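Side-chain contacts in AgaA (PDB 6HLX), which binds the opine agropinic acid as the periplasmic substrate-binding protein of an ABC transporter: residues 264-267 with 268-271; 437-440 with 441-444. All coordinates share one frame; numbering follows the deposited sequence.

Contact 1 (264-267 with 268-271). With ZN (zinc ion), chain O.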
# COMPACT_ATOMS: atom_id res chain seq x y z
N ALA A 264 1.90 -26.15 4.88
CA ALA A 264 0.60 -26.66 5.33
C ALA A 264 -0.61 -26.04 4.67
O ALA A 264 -1.69 -26.64 4.69
CB ALA A 264 0.47 -26.51 6.84
N VAL A 265 -0.49 -24.81 4.17
CA VAL A 265 -1.66 -24.13 3.63
C VAL A 265 -1.85 -24.42 2.15
O VAL A 265 -1.03 -24.00 1.34
CB VAL A 265 -1.66 -22.61 3.94
CG1 VAL A 265 -2.92 -21.94 3.38
CG2 VAL A 265 -1.56 -22.36 5.44
N ASP A 266 -2.94 -25.12 1.79
CA ASP A 266 -3.24 -25.38 0.40
C ASP A 266 -3.68 -24.06 -0.24
O ASP A 266 -4.64 -23.42 0.21
CB ASP A 266 -4.34 -26.42 0.22
CG ASP A 266 -4.38 -26.84 -1.22
OD1 ASP A 266 -3.63 -27.78 -1.59
OD2 ASP A 266 -5.12 -26.19 -2.00
N ARG A 267 -2.96 -23.65 -1.29
CA ARG A 267 -3.22 -22.36 -1.93
C ARG A 267 -4.51 -22.34 -2.74
O ARG A 267 -5.17 -21.29 -2.81
CB ARG A 267 -2.01 -21.92 -2.72
CG ARG A 267 -0.90 -21.53 -1.76
CD ARG A 267 0.43 -21.93 -2.27
NE ARG A 267 1.51 -21.44 -1.41
CZ ARG A 267 2.10 -22.15 -0.45
NH1 ARG A 267 1.65 -23.36 -0.13
NH2 ARG A 267 3.10 -21.62 0.25
N SER A 268 -4.92 -23.50 -3.30
CA SER A 268 -6.20 -23.55 -4.02
C SER A 268 -7.37 -23.38 -3.07
O SER A 268 -8.41 -22.90 -3.50
CB SER A 268 -6.34 -24.86 -4.79
OG SER A 268 -5.31 -24.95 -5.77
N ALA A 269 -7.23 -23.78 -1.78
CA ALA A 269 -8.31 -23.61 -0.80
C ALA A 269 -8.58 -22.12 -0.62
O ALA A 269 -9.74 -21.72 -0.57
CB ALA A 269 -7.95 -24.25 0.54
N ILE A 270 -7.52 -21.29 -0.58
CA ILE A 270 -7.70 -19.84 -0.46
C ILE A 270 -8.33 -19.26 -1.75
O ILE A 270 -9.33 -18.56 -1.67
CB ILE A 270 -6.39 -19.11 -0.08
CG1 ILE A 270 -5.93 -19.54 1.34
CG2 ILE A 270 -6.59 -17.57 -0.16
CD1 ILE A 270 -4.53 -19.10 1.70
N ILE A 271 -7.75 -19.58 -2.92
CA ILE A 271 -8.23 -19.08 -4.21
C ILE A 271 -9.71 -19.43 -4.43
O ILE A 271 -10.50 -18.55 -4.79
CB ILE A 271 -7.32 -19.57 -5.38
CG1 ILE A 271 -5.89 -18.98 -5.25
CG2 ILE A 271 -7.94 -19.26 -6.76
CD1 ILE A 271 -4.81 -19.71 -6.06
ZN ZN O . -3.69 -27.94 -3.49
O HOH W 1 -5.46 -28.06 -4.30
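The flat carboxylate of D266 meets S268 and A269 through OD2, while zinc lies on the side of its two oxygens. This is a helix N-cap: D266 stands just before helix 267-274 and accepts from the amides of its second and third residues. A269 N reaches the anti lone pair of D266 OD2 at 3.2 Å (137°); S268 N adds a bent, weak bond to OD2, and A269 N a further weak one to D266 O. D266 OD1 binds zinc at 1.9 Å, while D266 OD2 stays a long 2.7 Å from it. A chi1 of -168° puts CG beside the D266 carbonyl carbon, where the chain runs on into the helix, and OD2 thereby reaches both amides. A water at 1.9 Å from the zinc donates to D266 OD2. H304 and E345, residues of a further zinc site of this protein, lie close by; E345 accepts from D266 N. The R267 guanidinium turns away from the cap, NH1 bonding to A262 O in the preceding helix. On the buried side V265 CG1 packs against I270 CD1 at 3.7 Å, both side chains touching F449. I271 N closes the first regular turn on R267 O at 3.1 Å, nearly straight (174°).

Contact 2 (437-440 with 441-444); sequences VDRA and LELS. With ACT (acetate ion), chain J.
R439 and E442 slant across each other, their guanidinium and carboxylate planes 89° apart. R439 NH2 meets E442 OE2 obliquely at 3.4 Å, a long salt bridge. L443 approaches the same guanidinium over one face: its CD1 lies 3.6 Å from R439 NE, with CG above the centre of the group. The bend at chi2 (111°) turns the arginine, whose CB points away, toward the C-terminal end of the helix, where L443 lies. At the guanidinium edge an acetate, probably from the crystallisation liquor, takes a straight bond from R439 NH2 to its O at 3.1 Å. That acetate O is 3.2 Å from E442 OE1, a closeness that the arginine charge may ease. R439 NE has a partner of its own in D410, which fixes the rotation of the group. These lie on the last turns of helix 426-443, where R439 and L443 pack on I413 of helix 411-422. On another flank V437 and L441 lie side by side pointing the same way, V437 CG1 to L441 CD1 3.9 Å. S444 leaves the helix with positive phi; its N bonds to A440 O from above the carbonyl plane, and its OG donates to L441 O at 2.8 Å.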
# COMPACT_ATOMS: atom_id res chain seq x y z
N VAL A 437 16.98 -13.30 -2.15
CA VAL A 437 15.83 -14.21 -2.29
C VAL A 437 16.11 -15.57 -1.60
O VAL A 437 15.24 -16.09 -0.89
CB VAL A 437 15.40 -14.35 -3.77
CG1 VAL A 437 14.57 -15.61 -3.97
CG2 VAL A 437 14.63 -13.12 -4.23
N ASP A 438 17.32 -16.12 -1.77
CA ASP A 438 17.70 -17.39 -1.11
C ASP A 438 17.54 -17.27 0.41
O ASP A 438 16.97 -18.17 1.04
CB ASP A 438 19.16 -17.73 -1.45
CG ASP A 438 19.39 -18.09 -2.91
OD1 ASP A 438 18.40 -18.22 -3.66
OD2 ASP A 438 20.57 -18.28 -3.29
N ARG A 439 18.04 -16.16 0.99
CA ARG A 439 17.96 -15.96 2.44
C ARG A 439 16.51 -15.68 2.88
O ARG A 439 16.10 -16.14 3.95
CB ARG A 439 18.90 -14.84 2.90
CG ARG A 439 18.91 -14.67 4.41
CD ARG A 439 20.21 -15.09 5.01
NE ARG A 439 20.22 -14.98 6.47
CZ ARG A 439 20.52 -15.99 7.28
NH1 ARG A 439 20.54 -15.81 8.59
NH2 ARG A 439 20.80 -17.19 6.78
N ALA A 440 15.74 -14.96 2.05
CA ALA A 440 14.32 -14.67 2.34
C ALA A 440 13.51 -15.98 2.39
O ALA A 440 12.58 -16.10 3.18
CB ALA A 440 13.75 -13.76 1.26
N LEU A 441 13.82 -16.94 1.51
CA LEU A 441 13.11 -18.22 1.51
C LEU A 441 13.53 -19.07 2.71
O LEU A 441 12.68 -19.64 3.41
CB LEU A 441 13.42 -18.99 0.22
CG LEU A 441 12.76 -18.44 -1.04
CD1 LEU A 441 13.44 -19.01 -2.31
CD2 LEU A 441 11.25 -18.75 -1.04
N GLU A 442 14.84 -19.13 2.97
CA GLU A 442 15.38 -19.90 4.09
C GLU A 442 14.74 -19.49 5.43
O GLU A 442 14.30 -20.36 6.20
CB GLU A 442 16.90 -19.72 4.15
CG GLU A 442 17.53 -20.46 5.32
CD GLU A 442 19.02 -20.23 5.50
OE1 GLU A 442 19.57 -20.75 6.49
OE2 GLU A 442 19.63 -19.53 4.66
N LEU A 443 14.69 -18.18 5.70
CA LEU A 443 14.16 -17.67 6.97
C LEU A 443 12.65 -17.49 6.97
O LEU A 443 12.03 -17.54 8.04
CB LEU A 443 14.87 -16.37 7.37
CG LEU A 443 16.40 -16.43 7.60
CD1 LEU A 443 16.91 -15.06 7.98
CD2 LEU A 443 16.78 -17.43 8.70
N SER A 444 12.06 -17.30 5.78
CA SER A 444 10.63 -17.09 5.59
C SER A 444 9.98 -16.15 6.64
O SER A 444 8.97 -16.54 7.25
CB SER A 444 9.90 -18.42 5.51
OG SER A 444 10.13 -19.02 4.25
C ACT J . 21.61 -18.81 9.88
O ACT J . 21.40 -19.48 8.83
OXT ACT J . 20.77 -18.61 10.79
CH3 ACT J . 23.02 -18.19 10.07

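In the fold
Contact 1 comes first along the chain and contact 2 well after it; their centres are 21 Å apart and their nearest atoms about 8 Å, without touching. Contact 1 joins the end of helix 255-264 to the start of 267-274, and contact 2 ends helix 426-443, with L443 and S444 packing on P255 and Q259; both thus adjoin the same helix 255-264. Strand 446-451, which follows helix 426-443 closely in sequence, belongs to the six-stranded mixed sheet and carries F449 and M450 against V265, I270 and I271. Neither contact touches the opine: agropinic acid lies about 11 Å from the I270 side chain, and contact 2 is away from the annotated sites.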